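Local coordinates for protein betaine aldehyde dehydrogenase (Staphylococcus aureus subsp. aureus COL, PDB 4QTO) that oxidises betaine aldehyde to glycine betaine, probably with NAD as the cofactor, as a tetrameric member of the aldehyde dehydrogenase family, at residues A131-F143 / Y182-A196. Sequence-based numbering, arbitrary orientation.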
loop_
_atom_site.group_PDB
_atom_site.type_symbol
_atom_site.label_atom_id
_atom_site.label_comp_id
_atom_site.label_asym_id
_atom_site.label_seq_id
_atom_site.Cartn_x
_atom_site.Cartn_y
_atom_site.Cartn_z
ATOM N N ALA A 131 -31.931 -8.688 -2.070
ATOM C CA ALA A 131 -30.749 -8.086 -1.402
ATOM C C ALA A 131 -29.463 -8.804 -1.810
ATOM O O ALA A 131 -28.428 -8.153 -2.061
ATOM C CB ALA A 131 -30.929 -8.105 0.120
ATOM N N ASP A 132 -29.487 -10.137 -1.870
ATOM C CA ASP A 132 -28.338 -10.914 -2.320
ATOM C C ASP A 132 -27.953 -10.506 -3.715
ATOM O O ASP A 132 -26.761 -10.335 -4.013
ATOM C CB ASP A 132 -28.613 -12.431 -2.462
ATOM C CG ASP A 132 -28.539 -13.220 -1.206
ATOM O OD1 ASP A 132 -28.353 -12.676 -0.083
ATOM O OD2 ASP A 132 -28.713 -14.481 -1.391
ATOM N N MET A 133 -28.932 -10.348 -4.611
ATOM C CA MET A 133 -28.589 -10.033 -6.007
ATOM C C MET A 133 -27.962 -8.652 -6.138
ATOM O O MET A 133 -27.064 -8.449 -6.969
ATOM C CB MET A 133 -29.786 -10.174 -6.965
ATOM C CG MET A 133 -30.354 -11.588 -6.971
ATOM S SD MET A 133 -29.124 -12.866 -7.298
ATOM C CE MET A 133 -29.706 -14.213 -6.290
ATOM N N ASP A 134 -28.401 -7.719 -5.312
ATOM C CA ASP A 134 -27.801 -6.386 -5.302
ATOM C C ASP A 134 -26.359 -6.508 -4.814
ATOM O O ASP A 134 -25.436 -5.880 -5.358
ATOM C CB ASP A 134 -28.602 -5.427 -4.428
ATOM C CG ASP A 134 -29.949 -5.081 -5.023
ATOM O OD1 ASP A 134 -30.130 -5.214 -6.244
ATOM O OD2 ASP A 134 -30.846 -4.674 -4.242
ATOM N N ASP A 135 -26.153 -7.310 -3.786
ATOM C CA ASP A 135 -24.816 -7.504 -3.285
ATOM C C ASP A 135 -23.889 -8.196 -4.309
ATOM O O ASP A 135 -22.717 -7.836 -4.469
ATOM C CB ASP A 135 -24.903 -8.291 -2.006
ATOM C CG ASP A 135 -23.732 -8.097 -1.173
ATOM O OD1 ASP A 135 -23.203 -6.947 -1.161
ATOM O OD2 ASP A 135 -23.373 -9.074 -0.502
ATOM N N ILE A 136 -24.408 -9.212 -4.994
ATOM C CA ILE A 136 -23.658 -9.942 -5.998
ATOM C C ILE A 136 -23.200 -9.017 -7.134
ATOM O O ILE A 136 -22.060 -9.066 -7.563
ATOM C CB ILE A 136 -24.443 -11.153 -6.514
ATOM C CG1 ILE A 136 -24.575 -12.168 -5.366
ATOM C CG2 ILE A 136 -23.788 -11.778 -7.719
ATOM C CD1 ILE A 136 -25.716 -13.122 -5.541
ATOM N N HIS A 137 -24.097 -8.146 -7.591
ATOM C CA HIS A 137 -23.710 -7.153 -8.578
ATOM C C HIS A 137 -22.523 -6.323 -8.052
ATOM O O HIS A 137 -21.536 -6.089 -8.783
ATOM C CB HIS A 137 -24.892 -6.205 -8.879
ATOM C CG HIS A 137 -24.520 -5.022 -9.721
ATOM N ND1 HIS A 137 -24.315 -5.112 -11.073
ATOM C CD2 HIS A 137 -24.284 -3.731 -9.387
ATOM C CE1 HIS A 137 -24.004 -3.913 -11.550
ATOM N NE2 HIS A 137 -24.019 -3.051 -10.552
ATOM N N ASN A 138 -22.612 -5.870 -6.800
ATOM C CA ASN A 138 -21.552 -5.074 -6.208
ATOM C C ASN A 138 -20.242 -5.833 -5.991
ATOM O O ASN A 138 -19.177 -5.243 -6.096
ATOM C CB ASN A 138 -22.019 -4.390 -4.951
ATOM C CG ASN A 138 -22.977 -3.252 -5.255
ATOM O OD1 ASN A 138 -22.830 -2.580 -6.312
ATOM N ND2 ASN A 138 -23.898 -2.977 -4.345
ATOM N N VAL A 139 -20.307 -7.141 -5.714
ATOM C CA VAL A 139 -19.096 -7.938 -5.600
ATOM C C VAL A 139 -18.352 -7.996 -6.935
ATOM O O VAL A 139 -17.151 -7.734 -7.052
ATOM C CB VAL A 139 -19.434 -9.346 -5.086
ATOM C CG1 VAL A 139 -18.257 -10.326 -5.250
ATOM C CG2 VAL A 139 -19.870 -9.293 -3.637
ATOM N N PHE A 140 -19.071 -8.362 -7.984
ATOM C CA PHE A 140 -18.458 -8.389 -9.300
ATOM C C PHE A 140 -17.926 -7.007 -9.698
ATOM O O PHE A 140 -16.836 -6.904 -10.244
ATOM C CB PHE A 140 -19.374 -8.958 -10.409
ATOM C CG PHE A 140 -19.532 -10.473 -10.370
ATOM C CD1 PHE A 140 -18.528 -11.282 -10.858
ATOM C CD2 PHE A 140 -20.692 -11.062 -9.926
ATOM C CE1 PHE A 140 -18.646 -12.670 -10.852
ATOM C CE2 PHE A 140 -20.815 -12.460 -9.928
ATOM C CZ PHE A 140 -19.793 -13.257 -10.394
ATOM N N MET A 141 -18.696 -5.955 -9.418
ATOM C CA MET A 141 -18.261 -4.608 -9.818
ATOM C C MET A 141 -17.010 -4.190 -9.066
ATOM O O MET A 141 -16.117 -3.568 -9.651
ATOM C CB MET A 141 -19.355 -3.572 -9.622
ATOM C CG MET A 141 -19.053 -2.256 -10.329
ATOM S SD MET A 141 -19.009 -2.410 -12.128
ATOM C CE MET A 141 -20.763 -2.801 -12.366
ATOM N N TYR A 142 -16.923 -4.550 -7.785
ATOM C CA TYR A 142 -15.758 -4.228 -6.965
ATOM C C TYR A 142 -14.479 -4.866 -7.526
ATOM O O TYR A 142 -13.481 -4.175 -7.755
ATOM C CB TYR A 142 -15.955 -4.704 -5.512
ATOM C CG TYR A 142 -14.719 -4.498 -4.652
ATOM C CD1 TYR A 142 -14.446 -3.258 -4.067
ATOM C CD2 TYR A 142 -13.805 -5.542 -4.440
ATOM C CE1 TYR A 142 -13.304 -3.071 -3.280
ATOM C CE2 TYR A 142 -12.672 -5.348 -3.695
ATOM C CZ TYR A 142 -12.425 -4.126 -3.111
ATOM O OH TYR A 142 -11.296 -3.961 -2.326
ATOM N N PHE A 143 -14.541 -6.174 -7.793
ATOM C CA PHE A 143 -13.396 -6.893 -8.331
ATOM C C PHE A 143 -13.046 -6.471 -9.763
ATOM O O PHE A 143 -11.874 -6.451 -10.120
ATOM C CB PHE A 143 -13.560 -8.402 -8.175
ATOM C CG PHE A 143 -13.339 -8.843 -6.766
ATOM C CD1 PHE A 143 -12.074 -8.803 -6.217
ATOM C CD2 PHE A 143 -14.396 -9.237 -5.948
ATOM C CE1 PHE A 143 -11.845 -9.162 -4.887
ATOM C CE2 PHE A 143 -14.173 -9.610 -4.645
ATOM C CZ PHE A 143 -12.896 -9.576 -4.104
ATOM N N TYR A 182 -26.309 -19.652 0.674
ATOM C CA TYR A 182 -26.321 -18.486 -0.230
ATOM C C TYR A 182 -25.477 -18.886 -1.428
ATOM O O TYR A 182 -24.327 -18.462 -1.596
ATOM C CB TYR A 182 -25.710 -17.269 0.464
ATOM C CG TYR A 182 -26.509 -16.766 1.624
ATOM C CD1 TYR A 182 -27.488 -15.845 1.438
ATOM C CD2 TYR A 182 -26.274 -17.223 2.914
ATOM C CE1 TYR A 182 -28.251 -15.376 2.504
ATOM C CE2 TYR A 182 -27.010 -16.754 3.990
ATOM C CZ TYR A 182 -27.982 -15.813 3.785
ATOM O OH TYR A 182 -28.729 -15.321 4.833
ATOM N N PRO A 183 -26.039 -19.720 -2.291
ATOM C CA PRO A 183 -25.242 -20.284 -3.382
ATOM C C PRO A 183 -24.597 -19.294 -4.325
ATOM O O PRO A 183 -23.384 -19.360 -4.546
ATOM C CB PRO A 183 -26.240 -21.182 -4.137
ATOM C CG PRO A 183 -27.291 -21.480 -3.158
ATOM C CD PRO A 183 -27.380 -20.306 -2.230
ATOM N N LEU A 184 -25.379 -18.398 -4.886
ATOM C CA LEU A 184 -24.798 -17.480 -5.826
ATOM C C LEU A 184 -23.918 -16.442 -5.146
ATOM O O LEU A 184 -22.903 -16.020 -5.719
ATOM C CB LEU A 184 -25.878 -16.842 -6.705
ATOM C CG LEU A 184 -25.325 -16.019 -7.858
ATOM C CD1 LEU A 184 -24.393 -16.816 -8.748
ATOM C CD2 LEU A 184 -26.458 -15.393 -8.645
ATOM N N LEU A 185 -24.290 -15.991 -3.962
ATOM C CA LEU A 185 -23.481 -15.010 -3.266
ATOM C C LEU A 185 -22.090 -15.580 -3.004
ATOM O O LEU A 185 -21.072 -14.943 -3.318
ATOM C CB LEU A 185 -24.124 -14.611 -1.953
ATOM C CG LEU A 185 -23.354 -13.615 -1.107
ATOM C CD1 LEU A 185 -23.278 -12.255 -1.821
ATOM C CD2 LEU A 185 -24.034 -13.500 0.262
ATOM N N GLN A 186 -22.023 -16.799 -2.458
ATOM C CA GLN A 186 -20.723 -17.388 -2.149
ATOM C C GLN A 186 -19.958 -17.711 -3.426
ATOM O O GLN A 186 -18.739 -17.592 -3.449
ATOM C CB GLN A 186 -20.897 -18.614 -1.250
ATOM C CG GLN A 186 -21.488 -18.270 0.099
ATOM C CD GLN A 186 -20.692 -17.236 0.875
ATOM O OE1 GLN A 186 -19.530 -17.453 1.240
ATOM N NE2 GLN A 186 -21.340 -16.126 1.202
ATOM N N ALA A 187 -20.662 -18.076 -4.489
ATOM C CA ALA A 187 -20.015 -18.311 -5.774
ATOM C C ALA A 187 -19.337 -17.013 -6.260
ATOM O O ALA A 187 -18.190 -17.037 -6.721
ATOM C CB ALA A 187 -20.996 -18.785 -6.807
ATOM N N SER A 188 -20.060 -15.891 -6.167
ATOM C CA SER A 188 -19.514 -14.598 -6.636
ATOM C C SER A 188 -18.235 -14.221 -5.901
ATOM O O SER A 188 -17.306 -13.641 -6.467
ATOM C CB SER A 188 -20.524 -13.449 -6.555
ATOM O OG SER A 188 -20.781 -12.989 -5.219
ATOM N N TRP A 189 -18.174 -14.534 -4.609
ATOM C CA TRP A 189 -16.989 -14.207 -3.807
ATOM C C TRP A 189 -15.717 -14.912 -4.280
ATOM O O TRP A 189 -14.609 -14.423 -4.061
ATOM C CB TRP A 189 -17.233 -14.568 -2.337
ATOM C CG TRP A 189 -18.223 -13.715 -1.584
ATOM C CD1 TRP A 189 -19.166 -12.879 -2.092
ATOM C CD2 TRP A 189 -18.442 -13.744 -0.162
ATOM N NE1 TRP A 189 -19.908 -12.336 -1.068
ATOM C CE2 TRP A 189 -19.458 -12.841 0.125
ATOM C CE3 TRP A 189 -17.813 -14.419 0.894
ATOM C CZ2 TRP A 189 -19.915 -12.626 1.423
ATOM C CZ3 TRP A 189 -18.253 -14.174 2.196
ATOM C CH2 TRP A 189 -19.284 -13.290 2.428
ATOM N N LYS A 190 -15.894 -16.067 -4.894
ATOM C CA LYS A 190 -14.818 -16.863 -5.428
ATOM C C LYS A 190 -14.547 -16.584 -6.912
ATOM O O LYS A 190 -13.386 -16.389 -7.315
ATOM C CB LYS A 190 -15.107 -18.362 -5.195
ATOM C CG LYS A 190 -15.366 -18.731 -3.728
ATOM C CD LYS A 190 -15.461 -20.225 -3.547
ATOM C CE LYS A 190 -15.905 -20.658 -2.164
ATOM N NZ LYS A 190 -14.995 -20.225 -1.095
ATOM N N ILE A 191 -15.605 -16.517 -7.729
ATOM C CA ILE A 191 -15.436 -16.327 -9.157
ATOM C C ILE A 191 -14.848 -14.972 -9.468
ATOM O O ILE A 191 -13.934 -14.851 -10.311
ATOM C CB ILE A 191 -16.787 -16.436 -9.888
ATOM C CG1 ILE A 191 -17.291 -17.885 -9.841
ATOM C CG2 ILE A 191 -16.673 -16.014 -11.326
ATOM C CD1 ILE A 191 -18.755 -17.987 -10.184
ATOM N N ALA A 192 -15.352 -13.928 -8.811
ATOM C CA ALA A 192 -14.949 -12.573 -9.189
ATOM C C ALA A 192 -13.446 -12.343 -9.098
ATOM O O ALA A 192 -12.828 -11.865 -10.071
ATOM C CB ALA A 192 -15.732 -11.537 -8.419
ATOM N N PRO A 193 -12.803 -12.664 -7.955
ATOM C CA PRO A 193 -11.350 -12.458 -7.924
ATOM C C PRO A 193 -10.584 -13.422 -8.794
ATOM O O PRO A 193 -9.550 -13.065 -9.334
ATOM C CB PRO A 193 -11.001 -12.639 -6.439
ATOM C CG PRO A 193 -12.106 -13.506 -5.897
ATOM C CD PRO A 193 -13.328 -13.000 -6.618
ATOM N N ALA A 194 -11.058 -14.650 -8.950
ATOM C CA ALA A 194 -10.350 -15.621 -9.777
ATOM C C ALA A 194 -10.276 -15.101 -11.206
ATOM O O ALA A 194 -9.220 -15.128 -11.845
ATOM C CB ALA A 194 -11.045 -16.965 -9.751
ATOM N N LEU A 195 -11.403 -14.618 -11.728
ATOM C CA LEU A 195 -11.381 -14.089 -13.091
ATOM C C LEU A 195 -10.615 -12.790 -13.191
ATOM O O LEU A 195 -9.885 -12.601 -14.168
ATOM C CB LEU A 195 -12.796 -13.924 -13.655
ATOM C CG LEU A 195 -13.542 -15.243 -13.884
ATOM C CD1 LEU A 195 -14.939 -14.949 -14.392
ATOM C CD2 LEU A 195 -12.793 -16.126 -14.867
ATOM N N ALA A 196 -10.774 -11.904 -12.209
ATOM C CA ALA A 196 -10.058 -10.631 -12.257
ATOM C C ALA A 196 -8.546 -10.819 -12.328
ATOM O O ALA A 196 -7.867 -10.027 -13.020
ATOM C CB ALA A 196 -10.423 -9.776 -11.068
HETATM O O HOH W 1 -26.968 -16.303 -2.745
HETATM O O HOH W 2 -20.947 -9.541 -0.576
#
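Ile136 and Phe140 of helix 126-146 pack on Leu184, Leu185, Ser188 and Ala192 of helix 183-197, a near-parallel helix pair in the Rossmann-type NAD-binding domain of the aldehyde dehydrogenase fold. The segment axes approach to 8.9 Å at a signed angle of -19°, so contacts recur along both helices.

Apolar packing dominates. Ile136 CD1 rests on Leu184 and the backbone of Leu185, 3.7 Å from Leu184 CG, while its CG2 branch meets Ser188 CB. Phe140 brings CE2 to 3.5 Å from Ser188 CB; at the ring's edge, close to its plane, sits Ile191 CG2. Ala192 CB fits between the two phenylalanines, touching Phe140 CD1 and Phe143 CD2. Helices 93-109 and 211-223 extend this core, reaching Phe140 and Ile191 respectively.

One polar link runs through a water, which donates to Asp132 OD2 and accepts from Leu185 N, in the first turn of its helix; the same carboxylate oxygen forms a salt bridge with Lys124, and it also meets the Tyr182 ring at its edge. A triethylene glycol bound near Tyr182 is consistent with a pocket at this end. Within its own helix, Ser188 places OG between backbone N and carbonyl carbon (chi1 73°), from where it donates to Leu185 O at 2.7 Å, satisfying a buried hydroxyl.

Toward the C-terminal ends of the segments, the Phe143 ring has Tyr142 CD2 over one face and Pro193 CD over the other, the latter a CH-pi contact 4.0 Å from the ring centroid and 12° off its normal.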